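Local structure of glutaryl-CoA dehydrogenase (Mycobacterium smegmatis, 3SF6) at residues His143-Phe148 and Ile182-Val187; Arg274-Thr279 and Tyr366-His371; Val335-Leu340 and Leu390-Ala395. The protein belongs to the acyl-CoA dehydrogenase family of flavoproteins and carries dihydroflavine-adenine dinucleotide in a four-chain assembly. All coordinates share one frame; numbering follows the deposited sequence.

Interaction 1: His143-Phe148 and Ile182-Val187; sequences HRIGCF and ITNGSV. With FDA (dihydroflavine-adenine dinucleotide), chain B.
Part of the flavin site of the acyl-CoA dehydrogenase fold is formed by these two chain segments, with F148, I182 and T183 lining the dihydroflavine-adenine dinucleotide (FDA) pocket and N184 tying the segments together behind it. N184 ND2 donates to G146 O at 3.2 Å; the N-H...O angle of 165° makes the bond nearly straight, and the C=O...ND2 angle of 177° shows that it arrives almost along the C=O axis. C147 packs CB against I182 CG2 at 3.8 Å, while its SG reaches both that methyl and G185 CA, on the type II beta turn I182-G185. Farther along, the I145 and N184 side chains cross at about a right angle, I145 CG2 touching N184 ND2 and CB, and I145 CD1 meets V187 CG2.

Three bonds grip the edge of the flavin. FDA N3 donates to F148 O (3.0 Å), T183 N to FDA O4 (2.9 Å), and FDA N5 to T183 OG1 (3.0 Å). With OG1 anti to the carbonyl carbon and beside the backbone N (chi1 -63°), the hydroxyl faces N5. A water accepts from F148 N and lies 2.7 Å from T183 O and likewise close to FDA O4, bridging both segments and the flavin.

Strand 146-149 thus meets the end of strand 172-183, with helix 106-126 touching I145, F148, T183 and N184, helix 64-73 against I145 and V187, and helix 252-286 against F148.

Interaction 2: Arg274-Thr279 and Tyr366-His371; sequences RDCLET and YPVMRH. With EDO (1,2-ethanediol), chain O.
H371 and D275 join the two segments through a histidine-carboxylate hydrogen bond, NE2 to OD2 at 2.9 Å with an N-H...O angle of 161°. The acceptor lies in the plane of the imidazole, at its edge, whereas the donor meets OD2 on the anti side and somewhat out of the carboxylate plane. Ring and carboxylate stand nearly perpendicular, 87° apart. D275 CG is anti to the backbone N (chi1 -153°), which carries OD2 across to the histidine and leaves OD1 for a salt bridge to K50 NZ; the two partners would be expected to favour the charged carboxylate.

C276 SG lies beside this bond. It touches H371 CB at 3.6 Å and lies 4.5 Å from the centroid of the H371 ring, approaching obliquely, while V368 CG1 and CG2 border the sulfur.

T279 works with both branches. Its OG1 bonds back to D275 O at 2.8 Å, and T279 N reaches the same oxygen from the opposite face of the carbonyl plane. The T279 and P367 side chains reach toward each other tip to tip, OG1 against CG. T279 CG2 touches Y366 CD1 at 3.7 Å, obliquely to the ring, and T279 and V368 slide past each other in opposite directions, CG2 to CG2. P367 CG rests on D275 OD2 as well. At the far end, R274 NH1 donates in the guanidinium plane to O1 of 1,2-ethanediol (2.8 Å), probably from the crystallisation liquor.

Helix 252-286 is thereby fastened to the start of helix 368-380 within the mainly helical C-terminal domain of the acyl-CoA dehydrogenase fold.

Interaction 3: Val335-Leu340 and Leu390-Ala395; sequences VSLGKL and LIIGQA
The short helical segments 335-340 and 390-395 run roughly antiparallel, their axes 9.3 Å apart at closest approach and their directions 144° apart, with S336 and I392 facing each other at the crossing. This is a helix-helix contact within the C-terminal helical domain of the acyl-CoA dehydrogenase fold, between helices 332-357 and 385-397, and no hydrogen bond spans the two segments.

I392 is the principal wedge. Its CG1 is anti to the carbonyl carbon (chi1 -64°) and the chain is extended beyond it (chi2 159°), an arrangement that sends CD1 across to the other helix. There CD1 meets L340 CD2 at 3.7 Å, L337 CD2 at 3.9 Å and the backbone oxygen S336 O at 3.7 Å. The L337 and I392 side chains cross at about a right angle. L337 begins to the side of the facing helix, but its end turns inward, bringing CD2 near both CG2 and CD1 of I392. The L340 side chain comes in obliquely to that of I392.

The surroundings extend the apolar patch into the assembly: L309 of the third subunit packs on L337 and L340, and A305 of that subunit on I392. L390 touches a bound FDA.

S336 closes the row beside I392. Its CB lies 3.8 Å from I392 CG1, and its OG, hydrogen-bonded to H388 ND1 one turn before I392, also abuts the side chain of I391, 3.4 Å from CG2 and 3.6 Å from CD1.

How the interactions relate
Interaction 1 comes first along the chain, where strands 146-149 and 172-183 meet, and is complete before the other two begin. Interactions 2 and 3 interlock in sequence: their segments alternate on helices 252-286, 332-357, 368-380 and 385-397, all within the C-terminal domain. The three centres lie about 27 to 28 Å apart and no pair touches, the nearest atoms being about 12 to 14 Å apart; interactions 1 and 3 lie on opposite sides of the chain's centre. Interaction 1 thus joins strand ends at the flavin, while the two crossing contacts tie the four C-terminal helices together in pairs. FDA also touches L390 in interaction 3, whereas the side chain of Y366 in interaction 2 is about 10 Å from a bound FDA.

Interaction 1: His143-Phe148 and Ile182-Val187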
loop_
_atom_site.group_PDB
_atom_site.type_symbol
_atom_site.label_atom_id
_atom_site.label_comp_id
_atom_site.label_asym_id
_atom_site.label_seq_id
_atom_site.Cartn_x
_atom_site.Cartn_y
_atom_site.Cartn_z
ATOM N N HIS A 143 -25.309 -20.411 31.792
ATOM C CA HIS A 143 -24.981 -20.954 33.102
ATOM C C HIS A 143 -23.814 -21.916 33.109
ATOM O O HIS A 143 -23.198 -22.072 34.153
ATOM C CB HIS A 143 -26.206 -21.543 33.750
ATOM C CG HIS A 143 -27.133 -20.486 34.222
ATOM N ND1 HIS A 143 -28.061 -19.899 33.393
ATOM C CD2 HIS A 143 -27.178 -19.805 35.396
ATOM C CE1 HIS A 143 -28.702 -18.961 34.065
ATOM N NE2 HIS A 143 -28.182 -18.882 35.280
ATOM N N ARG A 144 -23.456 -22.488 31.945
ATOM C CA ARG A 144 -22.230 -23.267 31.796
ATOM C C ARG A 144 -21.465 -22.683 30.605
ATOM O O ARG A 144 -22.047 -22.404 29.543
ATOM C CB ARG A 144 -22.541 -24.741 31.574
ATOM C CG ARG A 144 -23.206 -25.429 32.763
ATOM C CD ARG A 144 -22.292 -25.554 33.955
ATOM N NE ARG A 144 -22.963 -26.202 35.085
ATOM C CZ ARG A 144 -23.438 -25.544 36.143
ATOM N NH1 ARG A 144 -23.370 -24.209 36.215
ATOM N NH2 ARG A 144 -24.020 -26.216 37.147
ATOM N N ILE A 145 -20.182 -22.432 30.824
ATOM C CA ILE A 145 -19.321 -21.807 29.829
ATOM C C ILE A 145 -18.439 -22.874 29.181
ATOM O O ILE A 145 -17.895 -23.750 29.871
ATOM C CB ILE A 145 -18.475 -20.692 30.434
ATOM C CG1 ILE A 145 -19.365 -19.548 30.893
ATOM C CG2 ILE A 145 -17.410 -20.222 29.419
ATOM C CD1 ILE A 145 -18.590 -18.412 31.620
ATOM N N GLY A 146 -18.332 -22.816 27.863
ATOM C CA GLY A 146 -17.443 -23.694 27.114
ATOM C C GLY A 146 -16.184 -23.020 26.586
ATOM O O GLY A 146 -16.081 -21.788 26.486
ATOM N N CYS A 147 -15.230 -23.855 26.208
ATOM C CA CYS A 147 -14.051 -23.419 25.464
ATOM C C CYS A 147 -13.703 -24.508 24.466
ATOM O O CYS A 147 -14.268 -25.616 24.522
ATOM C CB CYS A 147 -12.875 -23.103 26.393
ATOM S SG CYS A 147 -12.179 -24.513 27.283
ATOM N N PHE A 148 -12.808 -24.175 23.548
ATOM C CA PHE A 148 -12.518 -24.992 22.362
ATOM C C PHE A 148 -11.004 -25.120 22.316
ATOM O O PHE A 148 -10.312 -24.150 22.008
ATOM C CB PHE A 148 -13.078 -24.275 21.125
ATOM C CG PHE A 148 -12.943 -25.015 19.814
ATOM C CD1 PHE A 148 -13.977 -25.833 19.360
ATOM C CD2 PHE A 148 -11.862 -24.791 18.978
ATOM C CE1 PHE A 148 -13.911 -26.448 18.115
ATOM C CE2 PHE A 148 -11.794 -25.410 17.708
ATOM C CZ PHE A 148 -12.817 -26.225 17.297
ATOM N N ILE A 182 -6.386 -20.356 24.733
ATOM C CA ILE A 182 -7.751 -20.878 24.704
ATOM C C ILE A 182 -8.683 -19.885 25.375
ATOM O O ILE A 182 -8.674 -19.676 26.595
ATOM C CB ILE A 182 -7.840 -22.267 25.338
ATOM C CG1 ILE A 182 -6.833 -23.268 24.693
ATOM C CG2 ILE A 182 -9.296 -22.804 25.209
ATOM C CD1 ILE A 182 -6.876 -23.343 23.116
ATOM N N THR A 183 -9.538 -19.275 24.549
ATOM C CA THR A 183 -10.490 -18.275 25.017
ATOM C C THR A 183 -11.517 -18.936 25.977
ATOM O O THR A 183 -12.039 -20.047 25.721
ATOM C CB THR A 183 -11.171 -17.617 23.805
ATOM O OG1 THR A 183 -10.168 -16.935 23.019
ATOM C CG2 THR A 183 -12.276 -16.606 24.239
ATOM N N ASN A 184 -11.828 -18.221 27.045
ATOM C CA ASN A 184 -12.709 -18.695 28.108
ATOM C C ASN A 184 -12.129 -19.841 28.952
ATOM O O ASN A 184 -12.806 -20.339 29.847
ATOM C CB ASN A 184 -14.086 -19.170 27.618
ATOM C CG ASN A 184 -14.909 -18.128 26.869
ATOM O OD1 ASN A 184 -14.637 -16.953 26.888
ATOM N ND2 ASN A 184 -15.966 -18.611 26.181
ATOM N N GLY A 185 -10.888 -20.274 28.713
ATOM C CA GLY A 185 -10.440 -21.511 29.349
ATOM C C GLY A 185 -10.525 -21.533 30.866
ATOM O O GLY A 185 -10.996 -22.519 31.434
ATOM N N SER A 186 -10.115 -20.447 31.521
ATOM C CA SER A 186 -10.061 -20.380 32.995
ATOM C C SER A 186 -11.411 -20.247 33.681
ATOM O O SER A 186 -11.503 -20.482 34.896
ATOM C CB SER A 186 -9.206 -19.208 33.453
ATOM O OG SER A 186 -7.883 -19.397 33.023
ATOM N N VAL A 187 -12.437 -19.866 32.911
ATOM C CA VAL A 187 -13.786 -19.736 33.441
ATOM C C VAL A 187 -14.728 -20.828 32.873
ATOM O O VAL A 187 -15.928 -20.808 33.184
ATOM C CB VAL A 187 -14.410 -18.358 33.207
ATOM C CG1 VAL A 187 -13.605 -17.239 33.960
ATOM C CG2 VAL A 187 -14.523 -18.014 31.746
HETATM P PA FDA B . 2.006 -19.991 13.950
HETATM O O1A FDA B . 1.194 -21.008 13.269
HETATM O O2A FDA B . 3.227 -20.357 14.688
HETATM O O5B FDA B . 2.371 -18.964 12.765
HETATM C C5B FDA B . 3.357 -17.933 12.990
HETATM C C4B FDA B . 3.440 -17.033 11.762
HETATM O O4B FDA B . 3.929 -17.860 10.675
HETATM C C3B FDA B . 2.111 -16.475 11.301
HETATM O O3B FDA B . 2.318 -15.175 10.704
HETATM C C2B FDA B . 1.685 -17.487 10.246
HETATM O O2B FDA B . 0.695 -16.938 9.356
HETATM C C1B FDA B . 3.013 -17.864 9.578
HETATM N N9A FDA B . 2.950 -19.196 8.960
HETATM C C8A FDA B . 2.715 -20.380 9.604
HETATM N N7A FDA B . 2.679 -21.379 8.709
HETATM C C5A FDA B . 2.879 -20.814 7.476
HETATM C C6A FDA B . 2.932 -21.303 6.176
HETATM N N6A FDA B . 2.785 -22.621 5.898
HETATM N N1A FDA B . 3.167 -20.420 5.176
HETATM C C2A FDA B . 3.296 -19.113 5.413
HETATM N N3A FDA B . 3.243 -18.606 6.628
HETATM C C4A FDA B . 3.027 -19.440 7.668
HETATM N N1 FDA B . -7.008 -21.272 19.599
HETATM C C2 FDA B . -7.898 -22.190 20.069
HETATM O O2 FDA B . -7.727 -23.403 19.797
HETATM N N3 FDA B . -8.961 -21.780 20.793
HETATM C C4 FDA B . -9.182 -20.504 21.135
HETATM O O4 FDA B . -10.149 -20.163 21.868
HETATM C C4X FDA B . -8.283 -19.536 20.638
HETATM N N5 FDA B . -8.404 -18.234 20.983
HETATM C C5X FDA B . -7.341 -17.370 20.807
HETATM C C6 FDA B . -7.310 -16.133 21.438
HETATM C C7 FDA B . -6.276 -15.236 21.256
HETATM C C7M FDA B . -6.240 -13.920 22.041
HETATM C C8 FDA B . -5.254 -15.587 20.382
HETATM C C8M FDA B . -4.116 -14.580 20.176
HETATM C C9 FDA B . -5.252 -16.809 19.748
HETATM C C9A FDA B . -6.307 -17.721 19.956
HETATM N N10 FDA B . -6.290 -18.999 19.385
HETATM C C10 FDA B . -7.192 -19.962 19.888
HETATM C "C1'" FDA B . -5.057 -19.514 18.778
HETATM C "C2'" FDA B . -5.014 -19.081 17.306
HETATM O "O2'" FDA B . -5.901 -19.894 16.507
HETATM C "C3'" FDA B . -3.587 -19.235 16.802
HETATM O "O3'" FDA B . -2.825 -18.168 17.363
HETATM C "C4'" FDA B . -3.479 -19.156 15.278
HETATM O "O4'" FDA B . -4.013 -20.348 14.668
HETATM C "C5'" FDA B . -2.041 -18.945 14.800
HETATM O "O5'" FDA B . -1.211 -19.979 15.343
HETATM P P FDA B . 0.148 -19.555 16.060
HETATM O O1P FDA B . -0.104 -18.387 16.918
HETATM O O2P FDA B . 0.734 -20.771 16.667
HETATM O O3P FDA B . 1.098 -19.032 14.869
HETATM O O HOH W 1 -11.979 -21.461 23.380
#

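Interaction 2: Arg274-Thr279 and Tyr366-His371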
loop_
_atom_site.group_PDB
_atom_site.type_symbol
_atom_site.label_atom_id
_atom_site.label_comp_id
_atom_site.label_asym_id
_atom_site.label_seq_id
_atom_site.Cartn_x
_atom_site.Cartn_y
_atom_site.Cartn_z
ATOM N N ARG A 274 -16.439 -0.077 11.985
ATOM C CA ARG A 274 -17.503 0.946 12.032
ATOM C C ARG A 274 -17.353 1.908 13.193
ATOM O O ARG A 274 -17.489 3.130 13.035
ATOM C CB ARG A 274 -18.879 0.280 12.040
ATOM C CG ARG A 274 -20.029 1.273 11.878
ATOM C CD ARG A 274 -21.344 0.665 12.214
ATOM N NE ARG A 274 -21.503 0.430 13.649
ATOM C CZ ARG A 274 -22.409 -0.366 14.183
ATOM N NH1 ARG A 274 -23.282 -1.009 13.425
ATOM N NH2 ARG A 274 -22.466 -0.494 15.512
ATOM N N ASP A 275 -17.133 1.358 14.384
ATOM C CA ASP A 275 -17.008 2.166 15.584
ATOM C C ASP A 275 -15.843 3.153 15.402
ATOM O O ASP A 275 -15.958 4.338 15.726
ATOM C CB ASP A 275 -16.762 1.245 16.791
ATOM C CG ASP A 275 -17.257 1.844 18.076
ATOM O OD1 ASP A 275 -18.473 2.263 18.054
ATOM O OD2 ASP A 275 -16.547 1.797 19.135
ATOM N N CYS A 276 -14.730 2.673 14.845
ATOM C CA CYS A 276 -13.600 3.556 14.595
ATOM C C CYS A 276 -13.903 4.616 13.518
ATOM O O CYS A 276 -13.524 5.775 13.669
ATOM C CB CYS A 276 -12.377 2.749 14.183
ATOM S SG CYS A 276 -11.713 1.688 15.490
ATOM N N LEU A 277 -14.528 4.197 12.428
ATOM C CA LEU A 277 -14.872 5.124 11.341
ATOM C C LEU A 277 -15.834 6.204 11.839
ATOM O O LEU A 277 -15.610 7.395 11.579
ATOM C CB LEU A 277 -15.447 4.361 10.159
ATOM C CG LEU A 277 -16.006 5.159 9.010
ATOM C CD1 LEU A 277 -14.972 6.166 8.481
ATOM C CD2 LEU A 277 -16.437 4.194 7.892
ATOM N N GLU A 278 -16.879 5.796 12.575
ATOM C CA GLU A 278 -17.835 6.746 13.131
ATOM C C GLU A 278 -17.151 7.752 14.074
ATOM O O GLU A 278 -17.480 8.939 14.070
ATOM C CB GLU A 278 -18.936 6.016 13.903
ATOM C CG GLU A 278 -19.886 5.271 12.991
ATOM C CD GLU A 278 -20.981 4.484 13.740
ATOM O OE1 GLU A 278 -20.973 4.420 15.011
ATOM O OE2 GLU A 278 -21.860 3.965 13.011
ATOM N N THR A 279 -16.200 7.259 14.840
ATOM C CA THR A 279 -15.432 8.079 15.755
ATOM C C THR A 279 -14.640 9.135 14.959
ATOM O O THR A 279 -14.674 10.335 15.296
ATOM C CB THR A 279 -14.517 7.211 16.651
ATOM O OG1 THR A 279 -15.320 6.380 17.515
ATOM C CG2 THR A 279 -13.618 8.128 17.501
ATOM N N TYR A 366 -11.294 7.563 23.746
ATOM C CA TYR A 366 -11.865 7.096 22.489
ATOM C C TYR A 366 -11.579 5.612 22.359
ATOM O O TYR A 366 -10.595 5.134 22.952
ATOM C CB TYR A 366 -11.215 7.847 21.303
ATOM C CG TYR A 366 -11.612 9.308 21.267
ATOM C CD1 TYR A 366 -12.828 9.688 20.764
ATOM C CD2 TYR A 366 -10.816 10.291 21.837
ATOM C CE1 TYR A 366 -13.245 11.037 20.763
ATOM C CE2 TYR A 366 -11.236 11.651 21.840
ATOM C CZ TYR A 366 -12.427 12.001 21.272
ATOM O OH TYR A 366 -12.897 13.319 21.284
ATOM N N PRO A 367 -12.414 4.871 21.578
ATOM C CA PRO A 367 -12.307 3.413 21.522
ATOM C C PRO A 367 -11.277 2.864 20.537
ATOM O O PRO A 367 -11.112 1.643 20.426
ATOM C CB PRO A 367 -13.736 3.014 21.115
ATOM C CG PRO A 367 -14.154 4.101 20.216
ATOM C CD PRO A 367 -13.649 5.334 20.886
ATOM N N VAL A 368 -10.630 3.754 19.772
ATOM C CA VAL A 368 -9.861 3.353 18.597
ATOM C C VAL A 368 -8.631 2.471 18.901
ATOM O O VAL A 368 -8.409 1.468 18.223
ATOM C CB VAL A 368 -9.519 4.599 17.740
ATOM C CG1 VAL A 368 -8.664 4.218 16.532
ATOM C CG2 VAL A 368 -10.865 5.293 17.293
ATOM N N MET A 369 -7.830 2.854 19.906
ATOM C CA MET A 369 -6.667 2.061 20.232
ATOM C C MET A 369 -7.085 0.683 20.752
ATOM O O MET A 369 -6.405 -0.315 20.450
ATOM C CB MET A 369 -5.726 2.760 21.225
ATOM C CG MET A 369 -4.907 3.830 20.559
ATOM S SD MET A 369 -3.742 3.204 19.363
ATOM C CE MET A 369 -2.710 2.010 20.333
ATOM N N ARG A 370 -8.156 0.621 21.542
ATOM C CA ARG A 370 -8.656 -0.691 22.035
ATOM C C ARG A 370 -9.046 -1.580 20.845
ATOM O O ARG A 370 -8.654 -2.744 20.773
ATOM C CB ARG A 370 -9.837 -0.472 22.974
ATOM C CG ARG A 370 -10.481 -1.769 23.444
ATOM C CD ARG A 370 -11.409 -1.567 24.620
ATOM N NE ARG A 370 -12.334 -0.460 24.409
ATOM C CZ ARG A 370 -13.431 -0.541 23.653
ATOM N NH1 ARG A 370 -14.201 0.533 23.490
ATOM N NH2 ARG A 370 -13.795 -1.690 23.055
ATOM N N HIS A 371 -9.832 -1.027 19.930
ATOM C CA HIS A 371 -10.197 -1.748 18.723
ATOM C C HIS A 371 -8.978 -2.200 17.911
ATOM O O HIS A 371 -8.906 -3.374 17.522
ATOM C CB HIS A 371 -11.132 -0.961 17.818
ATOM C CG HIS A 371 -12.532 -0.888 18.310
ATOM N ND1 HIS A 371 -13.286 -1.998 18.658
ATOM C CD2 HIS A 371 -13.333 0.188 18.473
ATOM C CE1 HIS A 371 -14.496 -1.596 19.011
ATOM N NE2 HIS A 371 -14.558 -0.274 18.901
HETATM C C1 EDO O . -23.868 -2.172 10.013
HETATM O O1 EDO O . -24.001 -0.967 10.702
HETATM C C2 EDO O . -25.279 -2.728 9.702
HETATM O O2 EDO O . -25.968 -3.120 10.891
#

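Interaction 3: Val335-Leu340 and Leu390-Ala395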
loop_
_atom_site.group_PDB
_atom_site.type_symbol
_atom_site.label_atom_id
_atom_site.label_comp_id
_atom_site.label_asym_id
_atom_site.label_seq_id
_atom_site.Cartn_x
_atom_site.Cartn_y
_atom_site.Cartn_z
ATOM N N VAL A 335 -15.719 -18.348 2.791
ATOM C CA VAL A 335 -15.567 -17.766 4.124
ATOM C C VAL A 335 -14.204 -17.084 4.223
ATOM O O VAL A 335 -14.087 -16.007 4.814
ATOM C CB VAL A 335 -15.704 -18.826 5.245
ATOM C CG1 VAL A 335 -15.394 -18.230 6.622
ATOM C CG2 VAL A 335 -17.103 -19.458 5.217
ATOM N N SER A 336 -13.159 -17.732 3.690
ATOM C CA SER A 336 -11.792 -17.162 3.744
ATOM C C SER A 336 -11.662 -15.826 3.032
ATOM O O SER A 336 -10.865 -14.998 3.436
ATOM C CB SER A 336 -10.746 -18.175 3.205
ATOM O OG SER A 336 -10.584 -19.243 4.115
ATOM N N LEU A 337 -12.378 -15.636 1.933
ATOM C CA LEU A 337 -12.430 -14.311 1.296
ATOM C C LEU A 337 -12.819 -13.258 2.317
ATOM O O LEU A 337 -12.170 -12.221 2.440
ATOM C CB LEU A 337 -13.433 -14.253 0.138
ATOM C CG LEU A 337 -13.105 -15.091 -1.083
ATOM C CD1 LEU A 337 -14.352 -15.139 -2.020
ATOM C CD2 LEU A 337 -11.927 -14.454 -1.799
ATOM N N GLY A 338 -13.909 -13.516 3.036
ATOM C CA GLY A 338 -14.401 -12.560 4.020
ATOM C C GLY A 338 -13.458 -12.381 5.196
ATOM O O GLY A 338 -13.308 -11.266 5.689
ATOM N N LYS A 339 -12.899 -13.478 5.708
ATOM C CA LYS A 339 -12.042 -13.408 6.883
ATOM C C LYS A 339 -10.741 -12.684 6.519
ATOM O O LYS A 339 -10.346 -11.733 7.218
ATOM C CB LYS A 339 -11.789 -14.829 7.465
ATOM C CG LYS A 339 -11.474 -14.861 8.961
ATOM C CD LYS A 339 -10.094 -14.395 9.307
ATOM C CE LYS A 339 -9.753 -14.669 10.800
ATOM N NZ LYS A 339 -8.288 -14.357 11.102
ATOM N N LEU A 340 -10.105 -13.076 5.420
ATOM C CA LEU A 340 -8.891 -12.413 4.979
ATOM C C LEU A 340 -9.151 -10.928 4.804
ATOM O O LEU A 340 -8.417 -10.087 5.306
ATOM C CB LEU A 340 -8.353 -12.999 3.682
ATOM C CG LEU A 340 -7.163 -12.292 3.078
ATOM C CD1 LEU A 340 -5.937 -12.316 4.054
ATOM C CD2 LEU A 340 -6.807 -12.924 1.724
ATOM N N LEU A 390 -3.711 -18.732 1.490
ATOM C CA LEU A 390 -3.387 -20.044 0.949
ATOM C C LEU A 390 -4.641 -20.907 0.722
ATOM O O LEU A 390 -4.686 -21.708 -0.188
ATOM C CB LEU A 390 -2.351 -20.714 1.868
ATOM C CG LEU A 390 -1.025 -19.964 1.938
ATOM C CD1 LEU A 390 -0.124 -20.492 3.086
ATOM C CD2 LEU A 390 -0.282 -19.981 0.569
ATOM N N ILE A 391 -5.665 -20.753 1.549
ATOM C CA ILE A 391 -6.933 -21.433 1.315
ATOM C C ILE A 391 -7.568 -20.930 0.014
ATOM O O ILE A 391 -8.006 -21.738 -0.860
ATOM C CB ILE A 391 -7.909 -21.296 2.520
ATOM C CG1 ILE A 391 -7.355 -22.014 3.746
ATOM C CG2 ILE A 391 -9.349 -21.731 2.121
ATOM C CD1 ILE A 391 -8.100 -21.669 5.060
ATOM N N ILE A 392 -7.576 -19.622 -0.177
ATOM C CA ILE A 392 -8.136 -19.028 -1.380
ATOM C C ILE A 392 -7.258 -19.424 -2.581
ATOM O O ILE A 392 -7.732 -19.826 -3.639
ATOM C CB ILE A 392 -8.211 -17.491 -1.243
ATOM C CG1 ILE A 392 -9.161 -17.056 -0.116
ATOM C CG2 ILE A 392 -8.561 -16.826 -2.611
ATOM C CD1 ILE A 392 -8.881 -15.651 0.367
ATOM N N GLY A 393 -5.947 -19.344 -2.409
ATOM C CA GLY A 393 -5.020 -19.722 -3.462
ATOM C C GLY A 393 -5.173 -21.140 -3.960
ATOM O O GLY A 393 -5.134 -21.427 -5.170
ATOM N N GLN A 394 -5.328 -22.057 -3.013
ATOM C CA GLN A 394 -5.536 -23.449 -3.375
ATOM C C GLN A 394 -6.833 -23.623 -4.129
ATOM O O GLN A 394 -6.899 -24.372 -5.104
ATOM C CB GLN A 394 -5.504 -24.347 -2.125
ATOM C CG GLN A 394 -5.679 -25.809 -2.514
ATOM C CD GLN A 394 -5.324 -26.789 -1.405
ATOM O OE1 GLN A 394 -5.301 -26.434 -0.260
ATOM N NE2 GLN A 394 -5.138 -28.063 -1.773
ATOM N N ALA A 395 -7.875 -22.927 -3.722
ATOM C CA ALA A 395 -9.162 -22.990 -4.429
ATOM C C ALA A 395 -9.020 -22.477 -5.873
ATOM O O ALA A 395 -9.591 -23.054 -6.809
ATOM C CB ALA A 395 -10.209 -22.170 -3.679
#